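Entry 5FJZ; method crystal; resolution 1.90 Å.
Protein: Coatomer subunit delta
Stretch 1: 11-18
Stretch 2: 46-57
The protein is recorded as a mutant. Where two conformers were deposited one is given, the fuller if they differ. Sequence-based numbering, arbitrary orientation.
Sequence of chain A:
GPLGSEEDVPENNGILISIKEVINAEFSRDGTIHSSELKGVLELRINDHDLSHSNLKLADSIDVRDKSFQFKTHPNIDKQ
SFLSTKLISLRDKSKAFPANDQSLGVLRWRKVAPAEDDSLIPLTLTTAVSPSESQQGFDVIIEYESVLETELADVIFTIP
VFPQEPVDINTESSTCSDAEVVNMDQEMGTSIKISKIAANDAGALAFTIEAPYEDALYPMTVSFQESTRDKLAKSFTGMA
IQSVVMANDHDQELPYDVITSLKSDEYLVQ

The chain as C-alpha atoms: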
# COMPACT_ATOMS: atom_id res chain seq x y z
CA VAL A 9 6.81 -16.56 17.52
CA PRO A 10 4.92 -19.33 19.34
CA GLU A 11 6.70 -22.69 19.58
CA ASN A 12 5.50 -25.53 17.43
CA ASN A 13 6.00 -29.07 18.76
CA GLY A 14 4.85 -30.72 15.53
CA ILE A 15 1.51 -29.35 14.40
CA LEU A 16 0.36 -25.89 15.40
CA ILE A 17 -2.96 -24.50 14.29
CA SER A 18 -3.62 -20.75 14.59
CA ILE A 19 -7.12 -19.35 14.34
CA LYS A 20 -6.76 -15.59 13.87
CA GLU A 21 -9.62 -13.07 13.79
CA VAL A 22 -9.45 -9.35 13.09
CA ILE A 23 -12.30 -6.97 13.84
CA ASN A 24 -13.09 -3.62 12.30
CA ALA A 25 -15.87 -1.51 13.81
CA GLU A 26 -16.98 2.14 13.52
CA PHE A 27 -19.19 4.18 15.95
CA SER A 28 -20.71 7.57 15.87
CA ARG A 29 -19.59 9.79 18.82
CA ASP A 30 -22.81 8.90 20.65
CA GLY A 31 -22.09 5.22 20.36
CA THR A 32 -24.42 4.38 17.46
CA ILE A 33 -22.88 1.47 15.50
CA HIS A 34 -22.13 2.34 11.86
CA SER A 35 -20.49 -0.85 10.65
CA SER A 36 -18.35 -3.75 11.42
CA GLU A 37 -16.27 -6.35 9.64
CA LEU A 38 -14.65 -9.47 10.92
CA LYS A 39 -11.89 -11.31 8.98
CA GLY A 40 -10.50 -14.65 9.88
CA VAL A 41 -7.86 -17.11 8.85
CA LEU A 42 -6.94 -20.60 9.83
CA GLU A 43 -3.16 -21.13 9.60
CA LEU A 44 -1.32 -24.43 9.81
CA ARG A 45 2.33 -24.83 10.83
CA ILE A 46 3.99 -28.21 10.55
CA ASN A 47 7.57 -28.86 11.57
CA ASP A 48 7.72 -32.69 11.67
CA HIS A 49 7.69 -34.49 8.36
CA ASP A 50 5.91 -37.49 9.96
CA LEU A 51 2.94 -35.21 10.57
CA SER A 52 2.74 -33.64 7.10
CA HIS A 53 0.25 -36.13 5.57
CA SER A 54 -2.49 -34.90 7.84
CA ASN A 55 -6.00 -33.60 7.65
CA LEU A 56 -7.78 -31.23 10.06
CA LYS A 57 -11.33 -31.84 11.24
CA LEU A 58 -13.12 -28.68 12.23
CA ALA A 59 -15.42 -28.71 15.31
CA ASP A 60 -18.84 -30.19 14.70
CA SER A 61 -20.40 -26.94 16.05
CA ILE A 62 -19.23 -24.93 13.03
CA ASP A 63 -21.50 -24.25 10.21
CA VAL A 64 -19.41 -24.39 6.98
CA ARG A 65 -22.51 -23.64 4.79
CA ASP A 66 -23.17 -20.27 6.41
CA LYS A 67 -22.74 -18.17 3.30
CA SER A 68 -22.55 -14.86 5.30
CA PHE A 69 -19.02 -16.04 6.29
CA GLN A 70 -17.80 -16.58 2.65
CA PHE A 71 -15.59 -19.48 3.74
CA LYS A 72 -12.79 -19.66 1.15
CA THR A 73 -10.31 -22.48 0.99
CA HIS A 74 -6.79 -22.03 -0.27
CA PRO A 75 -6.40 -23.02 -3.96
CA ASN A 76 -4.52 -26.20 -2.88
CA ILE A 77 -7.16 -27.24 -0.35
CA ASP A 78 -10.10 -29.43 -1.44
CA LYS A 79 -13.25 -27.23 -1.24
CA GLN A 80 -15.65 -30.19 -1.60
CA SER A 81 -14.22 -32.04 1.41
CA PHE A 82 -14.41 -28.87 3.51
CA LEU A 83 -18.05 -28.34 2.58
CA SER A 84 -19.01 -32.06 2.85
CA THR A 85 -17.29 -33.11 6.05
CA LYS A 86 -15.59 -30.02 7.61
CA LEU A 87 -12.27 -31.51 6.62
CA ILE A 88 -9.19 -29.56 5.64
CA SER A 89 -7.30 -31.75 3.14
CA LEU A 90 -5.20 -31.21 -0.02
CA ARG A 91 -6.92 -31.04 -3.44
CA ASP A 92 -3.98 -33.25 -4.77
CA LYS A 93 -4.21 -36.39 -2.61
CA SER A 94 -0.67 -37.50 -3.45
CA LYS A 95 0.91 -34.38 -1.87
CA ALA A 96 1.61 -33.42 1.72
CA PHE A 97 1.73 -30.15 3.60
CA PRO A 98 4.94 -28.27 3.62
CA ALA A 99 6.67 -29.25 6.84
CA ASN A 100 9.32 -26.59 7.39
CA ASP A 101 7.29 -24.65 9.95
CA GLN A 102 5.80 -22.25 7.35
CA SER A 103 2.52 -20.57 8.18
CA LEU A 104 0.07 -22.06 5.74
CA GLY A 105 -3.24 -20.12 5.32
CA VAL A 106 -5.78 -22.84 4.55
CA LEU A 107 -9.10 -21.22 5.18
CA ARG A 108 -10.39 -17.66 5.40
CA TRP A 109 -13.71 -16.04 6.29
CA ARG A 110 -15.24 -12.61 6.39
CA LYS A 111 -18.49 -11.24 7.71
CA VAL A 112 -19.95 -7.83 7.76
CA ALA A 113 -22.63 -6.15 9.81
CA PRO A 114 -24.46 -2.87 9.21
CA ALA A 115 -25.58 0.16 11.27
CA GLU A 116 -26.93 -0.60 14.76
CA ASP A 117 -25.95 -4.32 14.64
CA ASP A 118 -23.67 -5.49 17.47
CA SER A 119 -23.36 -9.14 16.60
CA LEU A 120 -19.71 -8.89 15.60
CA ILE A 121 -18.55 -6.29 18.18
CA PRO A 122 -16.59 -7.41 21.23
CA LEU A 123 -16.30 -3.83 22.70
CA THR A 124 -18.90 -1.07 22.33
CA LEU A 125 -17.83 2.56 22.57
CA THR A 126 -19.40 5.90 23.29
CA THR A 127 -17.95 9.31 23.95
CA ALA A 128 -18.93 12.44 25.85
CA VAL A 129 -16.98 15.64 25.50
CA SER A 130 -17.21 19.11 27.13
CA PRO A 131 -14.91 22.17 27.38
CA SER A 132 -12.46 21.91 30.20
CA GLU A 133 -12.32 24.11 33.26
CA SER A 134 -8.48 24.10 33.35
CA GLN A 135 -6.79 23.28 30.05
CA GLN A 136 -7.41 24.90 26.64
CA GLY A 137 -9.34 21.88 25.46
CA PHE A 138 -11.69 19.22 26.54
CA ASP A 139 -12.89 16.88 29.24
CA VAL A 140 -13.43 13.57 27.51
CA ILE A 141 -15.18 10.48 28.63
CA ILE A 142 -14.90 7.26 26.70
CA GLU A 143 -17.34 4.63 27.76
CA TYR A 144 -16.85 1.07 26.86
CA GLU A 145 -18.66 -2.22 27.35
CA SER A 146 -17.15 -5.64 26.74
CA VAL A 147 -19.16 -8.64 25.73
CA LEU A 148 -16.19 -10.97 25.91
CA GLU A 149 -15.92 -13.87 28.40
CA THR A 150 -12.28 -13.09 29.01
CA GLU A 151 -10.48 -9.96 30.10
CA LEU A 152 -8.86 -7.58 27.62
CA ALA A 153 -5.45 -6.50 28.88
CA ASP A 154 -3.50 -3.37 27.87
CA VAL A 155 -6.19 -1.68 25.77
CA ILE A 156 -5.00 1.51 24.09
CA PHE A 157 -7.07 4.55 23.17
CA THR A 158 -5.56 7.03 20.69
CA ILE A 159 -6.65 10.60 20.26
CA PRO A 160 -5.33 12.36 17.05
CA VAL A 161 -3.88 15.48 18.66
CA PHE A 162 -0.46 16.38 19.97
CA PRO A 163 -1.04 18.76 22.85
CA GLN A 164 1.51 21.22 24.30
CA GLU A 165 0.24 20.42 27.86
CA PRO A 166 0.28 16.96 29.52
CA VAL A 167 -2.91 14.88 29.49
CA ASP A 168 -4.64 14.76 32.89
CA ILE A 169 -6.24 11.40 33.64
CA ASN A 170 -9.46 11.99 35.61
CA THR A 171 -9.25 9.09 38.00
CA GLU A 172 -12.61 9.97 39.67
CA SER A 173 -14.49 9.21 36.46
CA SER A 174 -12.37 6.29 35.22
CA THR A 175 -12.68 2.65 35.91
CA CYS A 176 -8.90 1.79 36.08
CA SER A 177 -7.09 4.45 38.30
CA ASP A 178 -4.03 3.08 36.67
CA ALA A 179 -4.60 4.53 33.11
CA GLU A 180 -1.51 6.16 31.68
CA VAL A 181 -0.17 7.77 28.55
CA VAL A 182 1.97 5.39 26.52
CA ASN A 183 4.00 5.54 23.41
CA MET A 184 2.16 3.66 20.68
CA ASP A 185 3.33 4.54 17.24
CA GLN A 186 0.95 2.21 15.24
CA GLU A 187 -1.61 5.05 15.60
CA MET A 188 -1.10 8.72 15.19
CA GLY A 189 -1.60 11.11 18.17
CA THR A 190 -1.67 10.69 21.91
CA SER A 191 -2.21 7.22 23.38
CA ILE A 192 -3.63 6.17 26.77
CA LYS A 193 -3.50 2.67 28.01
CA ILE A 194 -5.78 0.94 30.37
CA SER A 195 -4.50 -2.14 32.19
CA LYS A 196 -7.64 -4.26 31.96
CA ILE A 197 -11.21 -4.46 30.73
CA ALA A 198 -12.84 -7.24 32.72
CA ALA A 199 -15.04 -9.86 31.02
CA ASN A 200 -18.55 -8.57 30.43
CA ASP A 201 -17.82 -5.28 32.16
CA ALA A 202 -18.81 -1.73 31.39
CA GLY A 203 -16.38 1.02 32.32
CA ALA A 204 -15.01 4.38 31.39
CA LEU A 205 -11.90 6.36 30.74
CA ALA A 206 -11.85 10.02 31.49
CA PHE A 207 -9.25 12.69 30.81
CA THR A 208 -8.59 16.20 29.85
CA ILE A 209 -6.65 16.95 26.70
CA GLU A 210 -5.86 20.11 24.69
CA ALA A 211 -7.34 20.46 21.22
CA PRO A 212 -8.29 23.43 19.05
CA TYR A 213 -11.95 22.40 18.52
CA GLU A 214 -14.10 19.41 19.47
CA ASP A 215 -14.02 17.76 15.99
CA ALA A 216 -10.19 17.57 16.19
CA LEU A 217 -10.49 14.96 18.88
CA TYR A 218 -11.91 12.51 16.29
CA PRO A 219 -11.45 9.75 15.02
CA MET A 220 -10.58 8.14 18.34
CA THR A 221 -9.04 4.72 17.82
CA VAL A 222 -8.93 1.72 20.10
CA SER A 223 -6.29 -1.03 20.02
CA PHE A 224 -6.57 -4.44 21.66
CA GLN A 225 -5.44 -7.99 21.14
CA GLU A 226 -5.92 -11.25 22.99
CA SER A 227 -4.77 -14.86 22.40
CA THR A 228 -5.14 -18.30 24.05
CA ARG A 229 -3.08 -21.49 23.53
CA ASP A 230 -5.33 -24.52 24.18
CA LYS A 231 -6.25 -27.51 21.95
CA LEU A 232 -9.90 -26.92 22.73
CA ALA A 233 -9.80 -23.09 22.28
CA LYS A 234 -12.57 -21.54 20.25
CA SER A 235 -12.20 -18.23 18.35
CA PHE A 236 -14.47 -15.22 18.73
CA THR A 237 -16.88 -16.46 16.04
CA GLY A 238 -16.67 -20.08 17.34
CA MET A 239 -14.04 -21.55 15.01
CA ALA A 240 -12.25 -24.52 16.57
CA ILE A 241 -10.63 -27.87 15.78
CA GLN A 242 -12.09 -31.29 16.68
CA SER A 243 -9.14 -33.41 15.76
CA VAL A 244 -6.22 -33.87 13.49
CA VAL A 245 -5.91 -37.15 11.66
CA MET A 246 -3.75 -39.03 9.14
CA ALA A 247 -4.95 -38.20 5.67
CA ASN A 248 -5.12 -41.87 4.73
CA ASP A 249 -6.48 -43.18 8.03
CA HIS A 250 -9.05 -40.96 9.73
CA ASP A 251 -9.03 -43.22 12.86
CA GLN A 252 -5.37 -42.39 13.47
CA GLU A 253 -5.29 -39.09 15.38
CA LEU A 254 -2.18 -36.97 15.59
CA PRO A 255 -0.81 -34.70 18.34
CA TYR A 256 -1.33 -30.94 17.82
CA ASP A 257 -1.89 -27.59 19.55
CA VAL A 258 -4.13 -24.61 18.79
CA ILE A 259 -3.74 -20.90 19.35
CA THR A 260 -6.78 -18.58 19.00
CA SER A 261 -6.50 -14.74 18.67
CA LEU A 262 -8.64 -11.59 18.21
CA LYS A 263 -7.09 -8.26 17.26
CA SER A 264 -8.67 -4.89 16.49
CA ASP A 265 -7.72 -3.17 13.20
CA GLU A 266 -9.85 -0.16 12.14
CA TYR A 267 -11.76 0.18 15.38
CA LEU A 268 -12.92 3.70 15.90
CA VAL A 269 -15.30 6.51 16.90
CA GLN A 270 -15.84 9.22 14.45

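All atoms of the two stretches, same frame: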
# COMPACT_ATOMS: atom_id res chain seq x y z
N GLU A 11 6.01 -21.44 19.88
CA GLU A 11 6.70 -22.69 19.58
C GLU A 11 5.74 -23.73 19.04
O GLU A 11 4.58 -23.80 19.42
CB GLU A 11 7.41 -23.26 20.81
CG GLU A 11 8.12 -24.61 20.56
CD GLU A 11 8.99 -25.07 21.72
OE1 GLU A 11 9.11 -24.33 22.74
OE2 GLU A 11 9.55 -26.19 21.61
N ASN A 12 6.23 -24.48 18.08
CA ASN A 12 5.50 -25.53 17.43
C ASN A 12 6.16 -26.82 17.82
O ASN A 12 7.35 -26.97 17.60
CB ASN A 12 5.57 -25.33 15.90
CG ASN A 12 4.77 -26.36 15.09
OD1 ASN A 12 4.81 -26.36 13.85
ND2 ASN A 12 4.03 -27.22 15.76
N ASN A 13 5.39 -27.78 18.35
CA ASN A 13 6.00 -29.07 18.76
C ASN A 13 5.77 -30.20 17.75
O ASN A 13 6.13 -31.39 17.97
CB ASN A 13 5.52 -29.38 20.18
CG ASN A 13 6.02 -28.36 21.21
OD1 ASN A 13 7.21 -27.99 21.25
ND2 ASN A 13 5.11 -27.87 22.02
N GLY A 14 5.17 -29.83 16.62
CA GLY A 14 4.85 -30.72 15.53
C GLY A 14 3.83 -30.13 14.58
O GLY A 14 4.13 -29.76 13.41
N ILE A 15 2.61 -30.06 15.05
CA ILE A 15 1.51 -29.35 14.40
C ILE A 15 1.06 -28.22 15.29
O ILE A 15 0.72 -28.43 16.46
CB ILE A 15 0.29 -30.25 14.10
CG1 ILE A 15 0.70 -31.31 13.06
CG2 ILE A 15 -0.87 -29.45 13.55
CD1 ILE A 15 -0.34 -32.32 12.72
N LEU A 16 0.96 -27.01 14.71
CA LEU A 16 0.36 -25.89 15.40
C LEU A 16 -0.63 -25.23 14.53
O LEU A 16 -0.29 -24.79 13.40
CB LEU A 16 1.44 -24.87 15.86
CG LEU A 16 0.92 -23.62 16.56
CD1 LEU A 16 0.33 -23.96 17.95
CD2 LEU A 16 2.07 -22.67 16.78
N ILE A 17 -1.88 -25.12 15.03
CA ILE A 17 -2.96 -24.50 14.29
C ILE A 17 -3.29 -23.16 14.93
O ILE A 17 -3.44 -23.07 16.15
CB ILE A 17 -4.22 -25.42 14.28
CG1 ILE A 17 -3.95 -26.72 13.49
CG2 ILE A 17 -5.40 -24.66 13.73
CD1 ILE A 17 -4.92 -27.81 13.84
N SER A 18 -3.34 -22.09 14.11
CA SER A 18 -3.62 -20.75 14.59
C SER A 18 -4.92 -20.29 13.98
O SER A 18 -5.08 -20.29 12.76
CB SER A 18 -2.49 -19.80 14.24
OG SER A 18 -2.78 -18.52 14.73
N ILE A 46 3.48 -26.88 10.33
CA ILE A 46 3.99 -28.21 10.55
C ILE A 46 5.51 -28.27 10.51
O ILE A 46 6.13 -27.75 9.59
CB ILE A 46 3.42 -29.20 9.54
CG1 ILE A 46 1.89 -29.18 9.65
CG2 ILE A 46 3.91 -30.60 9.86
CD1 ILE A 46 1.20 -30.04 8.64
N ASN A 47 6.12 -28.85 11.54
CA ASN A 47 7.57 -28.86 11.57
C ASN A 47 8.15 -30.24 11.75
O ASN A 47 9.35 -30.37 11.92
CB ASN A 47 8.10 -27.86 12.59
CG ASN A 47 7.88 -28.28 14.01
OD1 ASN A 47 7.37 -29.38 14.33
ND2 ASN A 47 8.37 -27.45 14.88
N ASP A 48 7.30 -31.26 11.61
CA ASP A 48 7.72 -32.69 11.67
C ASP A 48 7.18 -33.39 10.46
O ASP A 48 5.96 -33.50 10.28
CB ASP A 48 7.20 -33.28 12.98
CG ASP A 48 7.49 -34.80 13.15
OD1 ASP A 48 7.96 -35.51 12.21
OD2 ASP A 48 7.22 -35.25 14.29
N HIS A 49 8.06 -33.86 9.60
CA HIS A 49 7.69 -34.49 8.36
C HIS A 49 6.69 -35.67 8.53
O HIS A 49 5.89 -35.96 7.68
CB HIS A 49 8.97 -34.94 7.61
CG HIS A 49 10.28 -34.81 8.37
ND1 HIS A 49 10.80 -33.61 8.84
CD2 HIS A 49 11.22 -35.75 8.64
CE1 HIS A 49 11.98 -33.83 9.39
NE2 HIS A 49 12.26 -35.12 9.29
N ASP A 50 6.81 -36.38 9.65
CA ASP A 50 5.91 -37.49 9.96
C ASP A 50 4.49 -37.04 10.16
O ASP A 50 3.60 -37.85 10.14
CB ASP A 50 6.40 -38.21 11.23
CG ASP A 50 7.70 -38.95 11.00
OD1 ASP A 50 7.97 -39.34 9.82
OD2 ASP A 50 8.47 -39.13 11.98
N LEU A 51 4.27 -35.74 10.34
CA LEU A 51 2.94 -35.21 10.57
C LEU A 51 2.32 -34.45 9.37
O LEU A 51 1.26 -33.86 9.49
CB LEU A 51 3.01 -34.32 11.81
CG LEU A 51 3.47 -34.96 13.10
CD1 LEU A 51 3.51 -33.92 14.23
CD2 LEU A 51 2.59 -36.11 13.55
N SER A 52 3.01 -34.49 8.21
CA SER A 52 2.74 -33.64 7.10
C SER A 52 1.64 -34.20 6.22
O SER A 52 1.09 -33.47 5.43
CB SER A 52 4.01 -33.39 6.26
OG SER A 52 4.44 -34.57 5.60
N HIS A 53 1.33 -35.49 6.37
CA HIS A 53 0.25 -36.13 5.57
C HIS A 53 -1.00 -36.21 6.42
O HIS A 53 -1.47 -37.29 6.75
CB HIS A 53 0.68 -37.55 5.17
CG HIS A 53 1.67 -37.59 4.05
ND1 HIS A 53 3.03 -37.60 4.28
CD2 HIS A 53 1.50 -37.61 2.71
CE1 HIS A 53 3.67 -37.62 3.11
NE2 HIS A 53 2.76 -37.66 2.15
N SER A 54 -1.48 -35.04 6.81
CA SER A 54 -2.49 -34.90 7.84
C SER A 54 -3.67 -34.13 7.30
O SER A 54 -3.61 -33.44 6.26
CB SER A 54 -1.87 -34.22 9.06
OG SER A 54 -1.17 -33.04 8.65
N ASN A 55 -4.81 -34.32 7.96
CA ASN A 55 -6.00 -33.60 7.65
C ASN A 55 -6.61 -33.07 8.93
O ASN A 55 -6.44 -33.63 10.01
CB ASN A 55 -7.09 -34.46 6.99
CG ASN A 55 -6.80 -34.86 5.54
OD1 ASN A 55 -5.81 -34.45 4.88
ND2 ASN A 55 -7.65 -35.71 5.06
N LEU A 56 -7.27 -31.92 8.84
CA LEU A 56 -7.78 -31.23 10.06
C LEU A 56 -9.27 -31.39 10.03
O LEU A 56 -9.85 -31.20 9.00
CB LEU A 56 -7.52 -29.71 9.97
CG LEU A 56 -6.16 -29.11 10.32
CD1 LEU A 56 -4.95 -29.97 10.08
CD2 LEU A 56 -6.02 -27.71 9.71
N LYS A 57 -9.87 -31.77 11.16
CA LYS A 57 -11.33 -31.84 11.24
C LYS A 57 -11.78 -30.66 12.06
O LYS A 57 -11.37 -30.51 13.19
CB LYS A 57 -11.83 -33.12 11.92
CG LYS A 57 -12.00 -34.30 10.99
CD LYS A 57 -12.53 -35.53 11.75
CE LYS A 57 -12.34 -36.82 10.96
NZ LYS A 57 -12.36 -37.99 11.89

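Stretch 1 enters as a loop and becomes a strand at Ile15. Stretch 2 starts beside it at Ile46, turns through a short 3-10 segment at residues 49-51, and leaves as a second strand from Ser54. The two stretches bury 433 Å² between them, both sides summed.

Glu11 makes no contact with stretch 2. Asn12 is the first residue to bond. Asn12 O accepts a hydrogen bond from Asn47 ND2 at 2.9 Å. The side chain of Asn47 thus supplies a donor to the loop just before the strand begins. Asn13 directs its CB away from stretch 2 and adds little.

Gly14 lies close against the turn. Gly14 O accepts a hydrogen bond from Asn47 N at 2.9 Å, with a nearly straight angle of 161°. Gly14 O also lies 3.3 Å from Ile46 CA, in a CA-H...O contact. Gly14 CA also packs 3.7 Å from Leu51 CD1. An ideal CB on Gly14 would lie 2.8 Å from Leu51 CD1, a clash, so the absence of a side chain lets Leu51 sit close.

Ile15 pairs with Ile46 in an antiparallel, non-hydrogen-bonded bridge, with their CA atoms 4.7 Å apart. Both side chains lie on the same face of the sheet, and Ile15 CG1 meets Ile46 CG1 at 4.2 Å. Ile15 CG1 is also 4.0 Å from Leu51 CB. These contacts are apolar and bury hydrocarbon surface. Ile15 CD1 reaches 4.2 Å from Ser54 OG. Ser54 OG donates a hydrogen bond to Leu51 O at 2.7 Å, so its proton is used within stretch 2.

Leu16 points sideways and makes no contact. Ile17 also starts sideways, but its end comes nearer: Ile17 CD1 lies 4.0 Å from Leu56 CG, an apolar contact with the second strand. Ser18 lies beyond the contact.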